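Local coordinates for fluoroacetyl-CoA-specific thioesterase-like domain-containing protein (Thermanaerovibrio acidaminovorans, PDB 3QOO) that is of unknown function but adopts a hot-dog fold and may act as a thioesterase on fluoroacetyl-CoA or a similar acyl-CoA, at residues 17-29 with 37-49. Residues are numbered along the deposited sequence; the frame is centred on the assembly and turned at random. Where two conformers were deposited one is given.
Sequences RMVKKVSVSDTVT and EFMSTAAFLETMT. With NA (sodium ion), chain B.
Met39, a selenomethionine, reaches across to Lys20, Val22 and Asp26. Its CE methyl lies 3.7 Å from Asp26 CB and 3.8 Å from Lys20 CG. The Met39 chain starts out extended (chi1 -179°, CG opposite the backbone N) and bends at chi3, which brings the methyl in among these side chains. Val22 CG2 closes another side of it, and the selenium sits over one face of the Phe44 ring, toward its rim. Farther along, Met18 SE touches Thr47 CG2.

Polar bonds hold the start of the helix. Ser40 N donates to Asp26 O at 2.9 Å, nearly straight (170°). Ser40 is the N-cap: its OG accepts from Ala43 N. The same OG shares a 2.6 Å hydrogen bond with Thr29 OG1. One water joins Thr29 O to Ala42 N.

The Asp26 carboxylate works mainly within its own segment. OD1 makes a salt bridge to Lys20 NZ at 2.9 Å. OD2 accepts from Ser23 N through its anti lone pair, and from Ser23 OG above the carboxylate plane. Ser23 OG and Ser25 OG also bind a sodium ion, and three waters complete its five ligands.

Asp26 thus ties strand 15-21 to the loop after it, while its carbonyl anchors the N-terminus of helix 41-56, the central helix of the hot-dog fold. Lys20 and the Ser23 donors probably stabilise the carboxylate as an anion.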
ATOM      1  N   ARG A  17       3.519  18.597  -1.483  1.00 11.73           N
ATOM      2  CA  ARG A  17       3.628  18.172  -0.108  1.00 12.65           C
ATOM      3  C   ARG A  17       2.316  18.258   0.567  1.00 13.77           C
ATOM      4  O   ARG A  17       1.504  19.126   0.244  1.00 15.76           O
ATOM      5  CB  ARG A  17       4.591  19.051   0.641  1.00 14.98           C
ATOM      6  CG  ARG A  17       5.985  18.743   0.486  1.00 18.20           C
ATOM      7  CD  ARG A  17       6.814  19.537   1.451  1.00 21.06           C
ATOM      8  NE  ARG A  17       8.122  18.998   1.537  1.00 21.70           N
ATOM      9  CZ  ARG A  17       9.092  19.474   2.285  1.00 25.26           C
ATOM     10  NH1 ARG A  17       8.917  20.590   2.982  1.00 27.57           N
ATOM     11  NH2 ARG A  17      10.264  18.843   2.285  1.00 29.62           N
HETATM   12  N   MSE A  18       2.129  17.423   1.579  1.00 14.02           N
HETATM   13  CA  MSE A  18       1.084  17.649   2.562  1.00 15.78           C
HETATM   14  C   MSE A  18       1.485  17.086   3.899  1.00 15.47           C
HETATM   15  O   MSE A  18       2.344  16.218   3.978  1.00 15.38           O
HETATM   16  CB  MSE A  18      -0.241  17.061   2.093  1.00 17.36           C
HETATM   17  CG  MSE A  18      -0.235  15.584   1.997  1.00 17.76           C
HETATM   18 SE   MSE A  18      -1.926  14.766   1.445  0.54 19.85          SE
HETATM   19  CE  MSE A  18      -2.834  14.990   3.065  1.00 22.68           C
ATOM     20  N   VAL A  19       0.812  17.562   4.930  1.00 15.73           N
ATOM     21  CA  VAL A  19       1.010  17.127   6.293  1.00 17.02           C
ATOM     22  C   VAL A  19      -0.203  16.329   6.723  1.00 17.93           C
ATOM     23  O   VAL A  19      -1.349  16.744   6.545  1.00 21.01           O
ATOM     24  CB  VAL A  19       1.273  18.281   7.282  1.00 17.14           C
ATOM     25  CG1 VAL A  19       1.595  17.746   8.676  1.00 19.39           C
ATOM     26  CG2 VAL A  19       2.362  19.188   6.741  1.00 19.66           C
ATOM     27  N   LYS A  20       0.071  15.142   7.246  1.00 16.92           N
ATOM     28  CA  LYS A  20      -0.948  14.205   7.622  1.00 17.62           C
ATOM     29  C   LYS A  20      -0.795  13.923   9.109  1.00 15.03           C
ATOM     30  O   LYS A  20       0.276  13.471   9.515  1.00 14.84           O
ATOM     31  CB  LYS A  20      -0.715  12.938   6.781  1.00 19.34           C
ATOM     32  CG  LYS A  20      -1.417  11.727   7.170  1.00 22.97           C
ATOM     33  CD  LYS A  20      -2.878  11.778   6.936  1.00 26.15           C
ATOM     34  CE  LYS A  20      -3.486  10.462   7.383  1.00 27.79           C
ATOM     35  NZ  LYS A  20      -4.978  10.431   7.263  1.00 29.70           N
ATOM     36  N   LYS A  21      -1.851  14.124   9.899  1.00 13.93           N
ATOM     37  CA  LYS A  21      -1.833  13.759  11.315  1.00 14.94           C
ATOM     38  C   LYS A  21      -2.200  12.278  11.458  1.00 13.34           C
ATOM     39  O   LYS A  21      -3.176  11.790  10.871  1.00 16.45           O
ATOM     40  CB  LYS A  21      -2.807  14.601  12.158  1.00 16.59           C
ATOM     41  CG  LYS A  21      -2.445  14.505  13.649  1.00 19.95           C
ATOM     42  CD  LYS A  21      -3.156  15.455  14.510  1.00 21.33           C
ATOM     43  CE  LYS A  21      -2.859  16.842  14.123  1.00 18.80           C
ATOM     44  NZ  LYS A  21      -1.613  17.384  14.709  1.00 18.24           N
ATOM     45  N   VAL A  22      -1.429  11.551  12.240  1.00 11.67           N
ATOM     46  CA  VAL A  22      -1.697  10.117  12.403  1.00 10.63           C
ATOM     47  C   VAL A  22      -2.879   9.946  13.343  1.00 10.43           C
ATOM     48  O   VAL A  22      -2.823  10.324  14.518  1.00 11.41           O
ATOM     49  CB  VAL A  22      -0.468   9.342  12.889  1.00 10.24           C
ATOM     50  CG1 VAL A  22      -0.802   7.865  13.049  1.00 11.02           C
ATOM     51  CG2 VAL A  22       0.733   9.564  11.971  1.00 10.95           C
ATOM     52  N   SER A  23      -3.928   9.295  12.847  1.00 10.47           N
ATOM     53  CA  SER A  23      -5.153   9.054  13.588  1.00 10.62           C
ATOM     54  C   SER A  23      -5.473   7.558  13.625  1.00 10.25           C
ATOM     55  O   SER A  23      -4.838   6.764  12.945  1.00 10.97           O
ATOM     56  CB  SER A  23      -6.318   9.836  13.012  1.00 11.77           C
ATOM     57  OG  SER A  23      -6.740   9.267  11.772  1.00 14.84           O
ATOM     58  N   VAL A  24      -6.489   7.195  14.392  0.58 10.88           N
ATOM     59  CA  VAL A  24      -6.819   5.781  14.561  0.58 11.36           C
ATOM     60  C   VAL A  24      -7.137   5.111  13.201  0.58 11.26           C
ATOM     61  O   VAL A  24      -6.772   3.961  12.969  0.58 13.01           O
ATOM     62  CB  VAL A  24      -7.937   5.570  15.646  0.58 11.89           C
ATOM     63  CG1 VAL A  24      -9.246   6.227  15.220  0.58 11.75           C
ATOM     64  CG2 VAL A  24      -8.086   4.074  16.041  0.58 14.32           C
ATOM     65  N   SER A  25      -7.740   5.843  12.254  1.00 11.81           N
ATOM     66  CA  SER A  25      -8.055   5.248  10.952  1.00 12.69           C
ATOM     67  C   SER A  25      -6.828   4.961  10.116  1.00 11.92           C
ATOM     68  O   SER A  25      -6.878   4.211   9.148  1.00 13.50           O
ATOM     69  CB  SER A  25      -9.040   6.096  10.188  1.00 13.00           C
ATOM     70  OG  SER A  25      -8.501   7.334   9.848  1.00 13.82           O
ATOM     71  N   ASP A  26      -5.695   5.544  10.485  1.00 11.56           N
ATOM     72  CA  ASP A  26      -4.421   5.345   9.819  1.00 11.57           C
ATOM     73  C   ASP A  26      -3.607   4.233  10.446  1.00 11.21           C
ATOM     74  O   ASP A  26      -2.547   3.912   9.930  1.00 12.96           O
ATOM     75  CB  ASP A  26      -3.593   6.645   9.872  1.00 12.29           C
ATOM     76  CG  ASP A  26      -4.318   7.830   9.297  1.00 14.33           C
ATOM     77  OD1 ASP A  26      -4.721   7.704   8.126  1.00 15.34           O
ATOM     78  OD2 ASP A  26      -4.476   8.861  10.000  1.00 15.08           O
ATOM     79  N   THR A  27      -4.065   3.631  11.542  1.00 12.99           N
ATOM     80  CA  THR A  27      -3.296   2.606  12.263  1.00 15.03           C
ATOM     81  C   THR A  27      -4.034   1.292  12.231  1.00 16.80           C
ATOM     82  O   THR A  27      -3.405   0.209  12.332  1.00 17.12           O
ATOM     83  CB  THR A  27      -3.044   2.981  13.730  1.00 15.17           C
ATOM     84  OG1 THR A  27      -4.285   2.918  14.469  1.00 18.60           O
ATOM     85  CG2 THR A  27      -2.393   4.325  13.883  1.00 16.64           C
ATOM     86  N   VAL A  28      -5.368   1.357  12.155  1.00 17.09           N
ATOM     87  CA  VAL A  28      -6.199   0.159  12.255  1.00 19.18           C
ATOM     88  C   VAL A  28      -5.931  -0.722  11.051  1.00 18.68           C
ATOM     89  O   VAL A  28      -6.085  -1.959  11.106  1.00 19.29           O
ATOM     90  CB  VAL A  28      -7.708   0.499  12.340  1.00 20.41           C
ATOM     91  CG1 VAL A  28      -7.990   1.288  13.594  1.00 23.96           C
ATOM     92  CG2 VAL A  28      -8.209   1.184  11.061  1.00 20.73           C
ATOM     93  N   THR A  29      -5.499  -0.074   9.970  1.00 18.10           N
ATOM     94  CA  THR A  29      -5.135  -0.731   8.722  1.00 18.07           C
ATOM     95  C   THR A  29      -3.795  -1.501   8.767  1.00 18.00           C
ATOM     96  O   THR A  29      -3.384  -2.138   7.763  1.00 17.30           O
ATOM     97  CB  THR A  29      -5.155   0.276   7.598  1.00 18.18           C
ATOM     98  OG1 THR A  29      -4.461   1.475   7.994  1.00 15.61           O
ATOM     99  CG2 THR A  29      -6.620   0.649   7.275  1.00 19.41           C
ATOM    100  N   GLU A  37      -0.395   1.664  17.661  1.00 13.38           N
ATOM    101  CA  GLU A  37       0.240   2.925  18.046  1.00 13.40           C
ATOM    102  C   GLU A  37       0.792   3.715  16.871  1.00 12.89           C
ATOM    103  O   GLU A  37       1.113   4.868  17.054  1.00 14.95           O
ATOM    104  CB  GLU A  37       1.372   2.736  19.076  1.00 15.63           C
ATOM    105  CG  GLU A  37       0.891   2.706  20.487  1.00 19.37           C
ATOM    106  CD  GLU A  37       1.975   2.818  21.536  1.00 20.92           C
ATOM    107  OE1 GLU A  37       2.764   3.786  21.540  1.00 24.81           O
ATOM    108  OE2 GLU A  37       1.979   1.991  22.445  1.00 25.14           O
ATOM    109  N   PHE A  38       0.941   3.136  15.699  1.00 11.23           N
ATOM    110  CA  PHE A  38       1.610   3.861  14.623  1.00 11.48           C
ATOM    111  C   PHE A  38       1.018   3.609  13.255  1.00 10.70           C
ATOM    112  O   PHE A  38       0.272   2.660  13.026  1.00 11.20           O
ATOM    113  CB  PHE A  38       3.112   3.575  14.672  1.00 11.48           C
ATOM    114  CG  PHE A  38       3.470   2.109  14.642  1.00 13.48           C
ATOM    115  CD1 PHE A  38       3.625   1.450  13.437  1.00 16.23           C
ATOM    116  CD2 PHE A  38       3.722   1.435  15.818  1.00 15.56           C
ATOM    117  CE1 PHE A  38       3.999   0.141  13.412  1.00 19.86           C
ATOM    118  CE2 PHE A  38       4.088   0.122  15.807  1.00 18.40           C
ATOM    119  CZ  PHE A  38       4.229  -0.537  14.617  1.00 19.88           C
HETATM  120  N   MSE A  39       1.352   4.501  12.340  1.00  9.70           N
HETATM  121  CA  MSE A  39       0.749   4.526  11.022  1.00  8.85           C
HETATM  122  C   MSE A  39       1.089   3.272  10.222  1.00  9.33           C
HETATM  123  O   MSE A  39       2.239   2.821  10.206  1.00  9.45           O
HETATM  124  CB  MSE A  39       1.258   5.772  10.288  1.00  9.19           C
HETATM  125  CG  MSE A  39       0.694   5.958   8.869  1.00  9.76           C
HETATM  126 SE   MSE A  39       1.106   7.706   8.090  0.79 10.81          SE
HETATM  127  CE  MSE A  39      -0.551   8.273   8.479  1.00 15.83           C
ATOM    128  N   SER A  40       0.089   2.728   9.534  1.00  9.18           N
ATOM    129  CA  SER A  40       0.229   1.503   8.736  1.00  9.12           C
ATOM    130  C   SER A  40       0.817   1.775   7.360  1.00  8.76           C
ATOM    131  O   SER A  40       0.789   2.893   6.819  1.00  9.33           O
ATOM    132  CB  SER A  40      -1.129   0.880   8.534  1.00  9.77           C
ATOM    133  OG  SER A  40      -1.886   1.637   7.620  1.00 11.58           O
ATOM    134  N   THR A  41       1.319   0.724   6.743  1.00  7.97           N
ATOM    135  CA  THR A  41       1.808   0.825   5.383  1.00  8.27           C
ATOM    136  C   THR A  41       0.710   1.256   4.425  1.00  8.94           C
ATOM    137  O   THR A  41       0.955   2.067   3.536  1.00  9.32           O
ATOM    138  CB  THR A  41       2.405  -0.489   4.920  1.00  8.81           C
ATOM    139  OG1 THR A  41       3.343  -0.931   5.914  1.00 10.05           O
ATOM    140  CG2 THR A  41       3.139  -0.326   3.586  1.00  9.90           C
ATOM    141  N   ALA A  42      -0.501   0.750   4.614  1.00  8.77           N
ATOM    142  CA  ALA A  42      -1.622   1.127   3.766  1.00  8.83           C
ATOM    143  C   ALA A  42      -1.883   2.624   3.852  1.00  8.89           C
ATOM    144  O   ALA A  42      -2.197   3.276   2.834  1.00  9.94           O
ATOM    145  CB  ALA A  42      -2.898   0.369   4.146  1.00 10.58           C
ATOM    146  N   ALA A  43      -1.752   3.202   5.043  1.00  8.77           N
ATOM    147  CA  ALA A  43      -1.941   4.637   5.217  1.00  9.54           C
ATOM    148  C   ALA A  43      -0.869   5.424   4.490  1.00  9.43           C
ATOM    149  O   ALA A  43      -1.166   6.456   3.880  1.00 10.16           O
ATOM    150  CB  ALA A  43      -1.955   4.998   6.692  1.00 10.78           C
ATOM    151  N   PHE A  44       0.381   5.018   4.596  1.00  8.67           N
ATOM    152  CA  PHE A  44       1.441   5.667   3.818  1.00  8.14           C
ATOM    153  C   PHE A  44       1.127   5.620   2.343  1.00  8.31           C
ATOM    154  O   PHE A  44       1.292   6.618   1.626  1.00  9.83           O
ATOM    155  CB  PHE A  44       2.806   5.037   4.079  1.00  8.98           C
ATOM    156  CG  PHE A  44       3.401   5.400   5.402  1.00  8.56           C
ATOM    157  CD1 PHE A  44       3.934   6.639   5.626  1.00 10.28           C
ATOM    158  CD2 PHE A  44       3.512   4.471   6.407  1.00 11.01           C
ATOM    159  CE1 PHE A  44       4.484   6.984   6.821  1.00 11.14           C
ATOM    160  CE2 PHE A  44       4.093   4.805   7.618  1.00 10.16           C
ATOM    161  CZ  PHE A  44       4.576   6.060   7.826  1.00 11.32           C
ATOM    162  N   LEU A  45       0.646   4.471   1.871  1.00  8.58           N
ATOM    163  CA  LEU A  45       0.315   4.305   0.465  1.00  9.90           C
ATOM    164  C   LEU A  45      -0.855   5.211   0.052  1.00  9.69           C
ATOM    165  O   LEU A  45      -0.787   5.894  -0.975  1.00  9.86           O
ATOM    166  CB  LEU A  45       0.030   2.836   0.170  1.00 11.18           C
ATOM    167  CG  LEU A  45       0.305   2.340  -1.246  1.00 14.65           C
ATOM    168  CD1 LEU A  45       0.353   0.837  -1.266  1.00 18.63           C
ATOM    169  CD2 LEU A  45      -0.696   2.850  -2.252  1.00 15.28           C
ATOM    170  N   GLU A  46      -1.921   5.227   0.835  1.00  9.78           N
ATOM    171  CA  GLU A  46      -3.075   6.047   0.520  1.00 10.71           C
ATOM    172  C   GLU A  46      -2.663   7.523   0.366  1.00 10.44           C
ATOM    173  O   GLU A  46      -3.142   8.241  -0.516  1.00 10.69           O
ATOM    174  CB  GLU A  46      -4.122   5.907   1.623  1.00 12.77           C
ATOM    175  CG  GLU A  46      -5.351   6.724   1.375  1.00 16.97           C
ATOM    176  CD  GLU A  46      -6.343   6.670   2.509  1.00 22.51           C
ATOM    177  OE1 GLU A  46      -6.187   5.814   3.408  1.00 24.45           O
ATOM    178  OE2 GLU A  46      -7.285   7.491   2.476  1.00 27.15           O
ATOM    179  N   THR A  47      -1.783   7.990   1.250  1.00 10.27           N
ATOM    180  CA  THR A  47      -1.386   9.385   1.248  1.00 11.55           C
ATOM    181  C   THR A  47      -0.494   9.701   0.038  1.00 10.58           C
ATOM    182  O   THR A  47      -0.623  10.740  -0.607  1.00 11.17           O
ATOM    183  CB  THR A  47      -0.705   9.748   2.566  1.00 13.42           C
ATOM    184  OG1 THR A  47      -1.513   9.325   3.691  1.00 16.40           O
ATOM    185  CG2 THR A  47      -0.435  11.226   2.593  1.00 14.89           C
HETATM  186  N   MSE A  48       0.393   8.770  -0.291  1.00  9.78           N
HETATM  187  CA  MSE A  48       1.178   8.867  -1.495  1.00  9.49           C
HETATM  188  C   MSE A  48       0.292   8.971  -2.734  1.00  9.34           C
HETATM  189  O   MSE A  48       0.517   9.826  -3.609  1.00 10.16           O
HETATM  190  CB  MSE A  48       2.125   7.676  -1.604  1.00  9.82           C
HETATM  191  CG  MSE A  48       2.918   7.660  -2.924  1.00  9.55           C
HETATM  192 SE   MSE A  48       4.386   6.347  -2.944  0.86  8.09          SE
HETATM  193  CE  MSE A  48       3.361   4.693  -2.718  1.00 10.33           C
ATOM    194  N   THR A  49      -0.730   8.128  -2.785  1.00  9.49           N
ATOM    195  CA  THR A  49      -1.686   8.123  -3.888  1.00  9.51           C
ATOM    196  C   THR A  49      -2.383   9.494  -3.983  1.00  9.48           C
ATOM    197  O   THR A  49      -2.516  10.070  -5.064  1.00 10.15           O
ATOM    198  CB  THR A  49      -2.721   7.015  -3.742  1.00  9.95           C
ATOM    199  OG1 THR A  49      -2.039   5.768  -3.847  1.00 10.92           O
ATOM    200  CG2 THR A  49      -3.766   7.130  -4.819  1.00 11.09           C
TER
HETATM  201 NA    NA B 136      -8.988   9.463  10.802  1.00 16.03          NA
HETATM  202  O   HOH W   1      -9.779   8.260  12.788  1.00 14.88           O
HETATM  203  O   HOH W   2      -4.324   7.345   5.319  1.00 26.34           O
HETATM  204  O   HOH W   3      -1.223  -2.075   5.981  1.00  9.28           O
HETATM  205  O   HOH W   4      -8.015  10.589   8.975  1.00 24.59           O
HETATM  206  O   HOH W   5     -11.144   9.367   9.752  1.00 24.02           O